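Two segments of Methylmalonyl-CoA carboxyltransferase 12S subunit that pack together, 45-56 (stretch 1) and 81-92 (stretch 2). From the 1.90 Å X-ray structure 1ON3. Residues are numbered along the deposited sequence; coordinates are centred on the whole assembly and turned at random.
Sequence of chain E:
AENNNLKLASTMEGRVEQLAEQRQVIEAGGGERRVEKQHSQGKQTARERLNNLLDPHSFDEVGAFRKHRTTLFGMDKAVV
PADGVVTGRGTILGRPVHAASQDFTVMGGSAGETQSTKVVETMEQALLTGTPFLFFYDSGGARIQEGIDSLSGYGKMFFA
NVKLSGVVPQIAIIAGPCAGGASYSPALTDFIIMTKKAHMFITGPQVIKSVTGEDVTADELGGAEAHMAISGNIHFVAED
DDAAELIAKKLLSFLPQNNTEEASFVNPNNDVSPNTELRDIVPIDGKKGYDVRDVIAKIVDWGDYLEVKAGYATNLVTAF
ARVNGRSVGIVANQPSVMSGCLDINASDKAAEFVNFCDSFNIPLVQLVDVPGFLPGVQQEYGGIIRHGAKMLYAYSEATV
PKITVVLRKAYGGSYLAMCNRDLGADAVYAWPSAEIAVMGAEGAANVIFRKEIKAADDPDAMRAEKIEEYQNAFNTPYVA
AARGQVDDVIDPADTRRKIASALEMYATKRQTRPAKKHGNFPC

Stretch 1 (45-56) TARERLNNLLDP
Stretch 2, residues 81-92: PADGVVTGRGTI

The two hydrogen bonds that join these stretches both link the same two residues, Asp55 and Thr91, just past the end of a helix and in the last part of stretch 2. Asp55 N donates to Thr91 O at 2.8 Å with an almost straight N-H...O angle of 175°, and Thr91 OG1 donates to Asp55 OD2 at a short 2.5 Å. Asp55 has chi1 -66° (m) and chi2 -31°, with its CA-to-CB bond pointing toward the strand; Thr91 has chi1 64° (p) and a sideways CA-to-CB bond. A carboxylate beside a hydroxyl and a backbone NH facing a carbonyl make the pairing complementary. Asp55 OD2 also lies 3.4 Å from Ile92 N, but the angle is too poor for a hydrogen bond.

Stretch 1 is a helix from Ala46 to Leu53, opened by Thr45 at the N-cap position. Thr45 OG1 (chi1 63°, p) accepts from Glu48 N at 3.1 Å, while Thr45 N donates to Glu48 OE2 at 2.9 Å, so the two residues bind each other reciprocally. Leu54 leaves helical geometry with phi/psi -85/156, and Asp55 continues extended at -59/146, which brings the chain against the strand. Stretch 2 turns through Ala82 (57/14), Asp83 (56/27) and Gly84 (84/9), all with positive phi; at Gly84 a side chain would jam against the preceding carbonyl. Strand Val85 to Ile92 then runs in broadly the same direction as the helix, at 28° between axes that approach to 9.3 Å. Ala46 CA lies 7.0 Å from Val86 CA, and Leu54 CA lies 5.2 Å from Ile92 CA, so the backbones are closer at the C-terminal end.

Apart from the Asp55-Thr91 bonds the packing is mostly apolar and falls into two groups, one round Val86 and one round Gly90 and Ile92; Thr87, Gly88 and Arg89 between them make no contact. Val86 (chi1 -175°, t) points toward the helix and is the most heavily covered residue: its CG1 is 3.6 Å from Leu50 CD1, and its CG2 is 4.3 Å from Ala46 CB. Leu50 (chi1 -74°, chi2 172°; mt) and Ala46 both point toward stretch 2, and the short Ala46 side chain meets Val86 with its only methyl, CB. Arg47 (chi1 -68°, chi2 170°, chi3 -177°; mtt, chi4 -81°) starts sideways, but its end comes nearer, laying one guanidinium face over Val86 CG2, 3.6 Å from Arg47 NH2. Ala82 CB sits at the guanidinium edge, 4.5 Å from Arg47 NH2; the polar ends of the arginine are hydrogen-bonded elsewhere in the structure.

Ile92 (chi1 -70°, chi2 173°; mt) begins pointing away, yet its end comes nearer stretch 1: Ile92 CD1 is 3.9 Å from Leu53 CG, and Ile92 CG1 is 4.0 Å from Leu54 CD2. Leu53 is tp (176°, 78°) and Leu54 mt (-52°, 171°). Leu54 CD1 comes 4.4 Å from Gly90 CA, where an ideal CB would clash with that methyl at 2.9 Å, so glycine suits this site. Leu54 CA also makes a CA-H...O contact with Thr91 O at 3.6 Å. Ala46, Leu50, Leu53, Leu54, Val86 and Ile92 are buried in the assembly; the two stretches cover 513 Å² between them, both sides summed.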

ATOM      1  N   THR E  45     -28.152  31.795 -22.895  1.00 14.43           N
ATOM      2  CA  THR E  45     -28.957  30.982 -21.977  1.00 14.25           C
ATOM      3  C   THR E  45     -28.079  29.845 -21.469  1.00 13.09           C
ATOM      4  O   THR E  45     -26.988  29.625 -21.977  1.00 12.70           O
ATOM      5  CB  THR E  45     -30.134  30.320 -22.687  1.00 14.21           C
ATOM      6  OG1 THR E  45     -29.624  29.415 -23.677  1.00 14.39           O
ATOM      7  CG2 THR E  45     -31.006  31.358 -23.363  1.00 14.27           C
ATOM      8  N   ALA E  46     -28.567  29.116 -20.477  1.00 15.59           N
ATOM      9  CA  ALA E  46     -27.829  27.981 -19.934  1.00 15.15           C
ATOM     10  C   ALA E  46     -27.480  26.949 -21.011  1.00 16.55           C
ATOM     11  O   ALA E  46     -26.373  26.422 -21.033  1.00 12.20           O
ATOM     12  CB  ALA E  46     -28.645  27.322 -18.852  1.00 15.06           C
ATOM     13  N   ARG E  47     -28.420  26.656 -21.908  1.00 15.28           N
ATOM     14  CA  ARG E  47     -28.153  25.658 -22.929  1.00 12.74           C
ATOM     15  C   ARG E  47     -27.261  26.147 -24.058  1.00 14.91           C
ATOM     16  O   ARG E  47     -26.502  25.365 -24.622  1.00 16.50           O
ATOM     17  CB  ARG E  47     -29.475  25.081 -23.449  1.00 14.61           C
ATOM     18  CG  ARG E  47     -30.157  24.245 -22.360  1.00 15.43           C
ATOM     19  CD  ARG E  47     -31.579  23.810 -22.681  1.00 15.32           C
ATOM     20  NE  ARG E  47     -32.138  23.077 -21.545  1.00  9.75           N
ATOM     21  CZ  ARG E  47     -31.903  21.794 -21.286  1.00 12.99           C
ATOM     22  NH1 ARG E  47     -31.122  21.068 -22.090  1.00 16.48           N
ATOM     23  NH2 ARG E  47     -32.429  21.238 -20.213  1.00 11.90           N
ATOM     24  N   GLU E  48     -27.342  27.434 -24.387  1.00 10.68           N
ATOM     25  CA  GLU E  48     -26.480  27.979 -25.429  1.00 16.60           C
ATOM     26  C   GLU E  48     -25.031  27.915 -24.937  1.00 14.42           C
ATOM     27  O   GLU E  48     -24.117  27.621 -25.700  1.00 13.77           O
ATOM     28  CB  GLU E  48     -26.865  29.432 -25.735  1.00 14.92           C
ATOM     29  CG  GLU E  48     -28.153  29.556 -26.532  1.00 15.38           C
ATOM     30  CD  GLU E  48     -28.741  30.959 -26.504  1.00 20.94           C
ATOM     31  OE1 GLU E  48     -29.716  31.193 -27.235  1.00 22.69           O
ATOM     32  OE2 GLU E  48     -28.246  31.823 -25.751  1.00 19.34           O
ATOM     33  N   ARG E  49     -24.834  28.194 -23.653  1.00 14.78           N
ATOM     34  CA  ARG E  49     -23.493  28.173 -23.065  1.00 13.89           C
ATOM     35  C   ARG E  49     -22.858  26.789 -23.175  1.00 15.80           C
ATOM     36  O   ARG E  49     -21.702  26.660 -23.579  1.00 14.01           O
ATOM     37  CB  ARG E  49     -23.558  28.620 -21.596  1.00 12.01           C
ATOM     38  CG  ARG E  49     -23.753  30.136 -21.457  1.00 11.15           C
ATOM     39  CD  ARG E  49     -24.197  30.565 -20.046  1.00 11.93           C
ATOM     40  NE  ARG E  49     -24.312  32.023 -19.952  1.00 14.19           N
ATOM     41  CZ  ARG E  49     -24.899  32.678 -18.952  1.00 10.24           C
ATOM     42  NH1 ARG E  49     -25.434  32.018 -17.931  1.00 12.88           N
ATOM     43  NH2 ARG E  49     -24.968  34.001 -18.982  1.00 15.45           N
ATOM     44  N   LEU E  50     -23.614  25.753 -22.830  1.00 10.27           N
ATOM     45  CA  LEU E  50     -23.080  24.405 -22.928  1.00 13.22           C
ATOM     46  C   LEU E  50     -22.855  24.049 -24.392  1.00 14.56           C
ATOM     47  O   LEU E  50     -21.855  23.428 -24.742  1.00 14.02           O
ATOM     48  CB  LEU E  50     -24.039  23.402 -22.286  1.00 13.84           C
ATOM     49  CG  LEU E  50     -24.045  23.428 -20.761  1.00 13.36           C
ATOM     50  CD1 LEU E  50     -25.170  22.535 -20.227  1.00 17.87           C
ATOM     51  CD2 LEU E  50     -22.683  22.955 -20.254  1.00 10.89           C
ATOM     52  N   ASN E  51     -23.779  24.464 -25.253  1.00 13.63           N
ATOM     53  CA  ASN E  51     -23.652  24.162 -26.670  1.00 18.24           C
ATOM     54  C   ASN E  51     -22.434  24.845 -27.280  1.00 17.78           C
ATOM     55  O   ASN E  51     -21.798  24.299 -28.173  1.00 15.59           O
ATOM     56  CB  ASN E  51     -24.909  24.582 -27.431  1.00 18.95           C
ATOM     57  CG  ASN E  51     -24.918  24.057 -28.851  1.00 25.76           C
ATOM     58  OD1 ASN E  51     -24.881  22.843 -29.075  1.00 27.27           O
ATOM     59  ND2 ASN E  51     -24.958  24.964 -29.820  1.00 26.74           N
ATOM     60  N   ASN E  52     -22.117  26.041 -26.788  1.00 18.62           N
ATOM     61  CA  ASN E  52     -20.969  26.802 -27.269  1.00 18.77           C
ATOM     62  C   ASN E  52     -19.646  26.272 -26.720  1.00 16.79           C
ATOM     63  O   ASN E  52     -18.625  26.276 -27.411  1.00 18.07           O
ATOM     64  CB  ASN E  52     -21.122  28.277 -26.884  1.00 21.25           C
ATOM     65  CG  ASN E  52     -22.161  28.990 -27.729  1.00 23.21           C
ATOM     66  OD1 ASN E  52     -22.641  30.069 -27.377  1.00 25.50           O
ATOM     67  ND2 ASN E  52     -22.509  28.389 -28.851  1.00 18.72           N
ATOM     68  N   LEU E  53     -19.668  25.808 -25.477  1.00 16.44           N
ATOM     69  CA  LEU E  53     -18.462  25.295 -24.837  1.00 18.37           C
ATOM     70  C   LEU E  53     -18.064  23.893 -25.295  1.00 18.95           C
ATOM     71  O   LEU E  53     -16.889  23.625 -25.549  1.00 17.22           O
ATOM     72  CB  LEU E  53     -18.650  25.277 -23.320  1.00 11.00           C
ATOM     73  CG  LEU E  53     -17.488  24.657 -22.517  1.00 14.00           C
ATOM     74  CD1 LEU E  53     -16.327  25.658 -22.414  1.00 14.66           C
ATOM     75  CD2 LEU E  53     -17.967  24.285 -21.122  1.00 10.75           C
ATOM     76  N   LEU E  54     -19.048  23.002 -25.388  1.00 15.49           N
ATOM     77  CA  LEU E  54     -18.797  21.611 -25.754  1.00 17.10           C
ATOM     78  C   LEU E  54     -18.729  21.339 -27.259  1.00 19.28           C
ATOM     79  O   LEU E  54     -19.274  22.100 -28.065  1.00 16.34           O
ATOM     80  CB  LEU E  54     -19.876  20.725 -25.123  1.00 15.97           C
ATOM     81  CG  LEU E  54     -20.103  20.904 -23.614  1.00 14.96           C
ATOM     82  CD1 LEU E  54     -21.338  20.132 -23.168  1.00 10.71           C
ATOM     83  CD2 LEU E  54     -18.863  20.425 -22.850  1.00 13.62           C
ATOM     84  N   ASP E  55     -18.039  20.260 -27.629  1.00 17.54           N
ATOM     85  CA  ASP E  55     -17.931  19.881 -29.035  1.00 19.27           C
ATOM     86  C   ASP E  55     -19.346  19.665 -29.575  1.00 21.07           C
ATOM     87  O   ASP E  55     -20.238  19.208 -28.850  1.00 19.27           O
ATOM     88  CB  ASP E  55     -17.143  18.572 -29.196  1.00 21.50           C
ATOM     89  CG  ASP E  55     -15.691  18.707 -28.792  1.00 15.40           C
ATOM     90  OD1 ASP E  55     -15.132  19.804 -28.955  1.00 17.85           O
ATOM     91  OD2 ASP E  55     -15.106  17.706 -28.327  1.00 19.14           O
ATOM     92  N   PRO E  56     -19.573  19.997 -30.853  1.00 20.79           N
ATOM     93  CA  PRO E  56     -20.900  19.820 -31.453  1.00 21.36           C
ATOM     94  C   PRO E  56     -21.509  18.443 -31.189  1.00 21.62           C
ATOM     95  O   PRO E  56     -20.859  17.417 -31.378  1.00 22.95           O
ATOM     96  CB  PRO E  56     -20.631  20.043 -32.938  1.00 23.70           C
ATOM     97  CG  PRO E  56     -19.569  21.094 -32.922  1.00 20.40           C
ATOM     98  CD  PRO E  56     -18.636  20.604 -31.816  1.00 19.81           C
ATOM     99  N   PRO E  81     -38.537  23.654 -14.791  1.00 14.86           N
ATOM    100  CA  PRO E  81     -37.775  22.812 -15.728  1.00 17.96           C
ATOM    101  C   PRO E  81     -36.327  22.507 -15.299  1.00 18.07           C
ATOM    102  O   PRO E  81     -35.539  23.428 -15.068  1.00 15.89           O
ATOM    103  CB  PRO E  81     -37.829  23.610 -17.030  1.00 16.42           C
ATOM    104  CG  PRO E  81     -39.160  24.324 -16.938  1.00 19.25           C
ATOM    105  CD  PRO E  81     -39.185  24.781 -15.495  1.00 16.07           C
ATOM    106  N   ALA E  82     -35.995  21.216 -15.210  1.00 15.99           N
ATOM    107  CA  ALA E  82     -34.656  20.748 -14.830  1.00 16.17           C
ATOM    108  C   ALA E  82     -34.205  21.276 -13.472  1.00 16.20           C
ATOM    109  O   ALA E  82     -33.032  21.140 -13.089  1.00 14.28           O
ATOM    110  CB  ALA E  82     -33.640  21.160 -15.908  1.00 12.73           C
ATOM    111  N   ASP E  83     -35.169  21.812 -12.732  1.00 11.35           N
ATOM    112  CA  ASP E  83     -34.955  22.468 -11.442  1.00 12.46           C
ATOM    113  C   ASP E  83     -33.946  23.613 -11.569  1.00 11.50           C
ATOM    114  O   ASP E  83     -33.259  23.975 -10.608  1.00 16.17           O
ATOM    115  CB  ASP E  83     -34.510  21.537 -10.312  1.00 13.49           C
ATOM    116  CG  ASP E  83     -34.951  22.079  -8.964  1.00 15.46           C
ATOM    117  OD1 ASP E  83     -34.308  21.857  -7.917  1.00 15.89           O
ATOM    118  OD2 ASP E  83     -35.988  22.766  -8.978  1.00 15.19           O
ATOM    119  N   GLY E  84     -33.873  24.186 -12.764  1.00 11.81           N
ATOM    120  CA  GLY E  84     -32.995  25.314 -12.986  1.00 15.22           C
ATOM    121  C   GLY E  84     -31.533  25.054 -13.307  1.00 16.96           C
ATOM    122  O   GLY E  84     -30.757  25.999 -13.308  1.00 12.23           O
ATOM    123  N   VAL E  85     -31.135  23.805 -13.548  1.00 13.92           N
ATOM    124  CA  VAL E  85     -29.740  23.545 -13.917  1.00 11.13           C
ATOM    125  C   VAL E  85     -29.658  22.441 -14.972  1.00 14.35           C
ATOM    126  O   VAL E  85     -30.383  21.443 -14.911  1.00 14.95           O
ATOM    127  CB  VAL E  85     -28.871  23.160 -12.687  1.00 12.22           C
ATOM    128  CG1 VAL E  85     -29.155  21.713 -12.261  1.00  8.71           C
ATOM    129  CG2 VAL E  85     -27.373  23.341 -13.027  1.00  8.29           C
ATOM    130  N   VAL E  86     -28.800  22.645 -15.966  1.00 12.73           N
ATOM    131  CA  VAL E  86     -28.619  21.668 -17.041  1.00 13.45           C
ATOM    132  C   VAL E  86     -27.288  20.994 -16.759  1.00 14.13           C
ATOM    133  O   VAL E  86     -26.258  21.661 -16.708  1.00 12.23           O
ATOM    134  CB  VAL E  86     -28.586  22.355 -18.424  1.00 11.84           C
ATOM    135  CG1 VAL E  86     -28.515  21.298 -19.531  1.00 11.34           C
ATOM    136  CG2 VAL E  86     -29.834  23.219 -18.601  1.00 13.61           C
ATOM    137  N   THR E  87     -27.325  19.678 -16.571  1.00 13.41           N
ATOM    138  CA  THR E  87     -26.143  18.904 -16.226  1.00 10.17           C
ATOM    139  C   THR E  87     -25.901  17.707 -17.140  1.00 17.22           C
ATOM    140  O   THR E  87     -26.839  17.067 -17.628  1.00 14.31           O
ATOM    141  CB  THR E  87     -26.261  18.370 -14.795  1.00 15.08           C
ATOM    142  OG1 THR E  87     -27.418  17.534 -14.707  1.00 12.13           O
ATOM    143  CG2 THR E  87     -26.403  19.520 -13.785  1.00 10.69           C
ATOM    144  N   GLY E  88     -24.631  17.385 -17.356  1.00 15.26           N
ATOM    145  CA  GLY E  88     -24.336  16.251 -18.204  1.00 17.06           C
ATOM    146  C   GLY E  88     -22.871  16.064 -18.508  1.00 16.71           C
ATOM    147  O   GLY E  88     -22.002  16.654 -17.859  1.00 14.24           O
ATOM    148  N   ARG E  89     -22.619  15.238 -19.519  1.00 16.80           N
ATOM    149  CA  ARG E  89     -21.276  14.891 -19.964  1.00 16.54           C
ATOM    150  C   ARG E  89     -21.113  15.278 -21.435  1.00 15.06           C
ATOM    151  O   ARG E  89     -22.054  15.191 -22.220  1.00 16.95           O
ATOM    152  CB  ARG E  89     -21.075  13.380 -19.768  1.00 14.73           C
ATOM    153  CG  ARG E  89     -19.642  12.835 -19.919  1.00 22.56           C
ATOM    154  CD  ARG E  89     -19.248  12.533 -21.365  1.00 23.27           C
ATOM    155  NE  ARG E  89     -18.095  11.629 -21.438  1.00 22.19           N
ATOM    156  CZ  ARG E  89     -17.564  11.180 -22.575  1.00 27.74           C
ATOM    157  NH1 ARG E  89     -18.082  11.550 -23.742  1.00 20.52           N
ATOM    158  NH2 ARG E  89     -16.512  10.361 -22.550  1.00 22.66           N
ATOM    159  N   GLY E  90     -19.922  15.742 -21.799  1.00 14.04           N
ATOM    160  CA  GLY E  90     -19.666  16.108 -23.180  1.00 14.69           C
ATOM    161  C   GLY E  90     -18.175  16.020 -23.417  1.00 10.24           C
ATOM    162  O   GLY E  90     -17.467  15.428 -22.604  1.00 13.33           O
ATOM    163  N   THR E  91     -17.693  16.582 -24.522  1.00 16.25           N
ATOM    164  CA  THR E  91     -16.264  16.576 -24.789  1.00 14.52           C
ATOM    165  C   THR E  91     -15.834  17.964 -25.244  1.00 18.58           C
ATOM    166  O   THR E  91     -16.642  18.735 -25.766  1.00 18.40           O
ATOM    167  CB  THR E  91     -15.863  15.561 -25.895  1.00 16.31           C
ATOM    168  OG1 THR E  91     -16.465  15.943 -27.136  1.00 15.30           O
ATOM    169  CG2 THR E  91     -16.305  14.146 -25.522  1.00 13.69           C
ATOM    170  N   ILE E  92     -14.566  18.291 -25.012  1.00 13.07           N
ATOM    171  CA  ILE E  92     -14.017  19.571 -25.451  1.00 15.78           C
ATOM    172  C   ILE E  92     -12.749  19.144 -26.184  1.00 16.66           C
ATOM    173  O   ILE E  92     -11.833  18.570 -25.590  1.00 13.00           O
ATOM    174  CB  ILE E  92     -13.708  20.505 -24.259  1.00 16.64           C
ATOM    175  CG1 ILE E  92     -15.026  20.982 -23.619  1.00 14.47           C
ATOM    176  CG2 ILE E  92     -12.877  21.699 -24.735  1.00 16.50           C
ATOM    177  CD1 ILE E  92     -14.853  21.790 -22.319  1.00 15.64           C
TER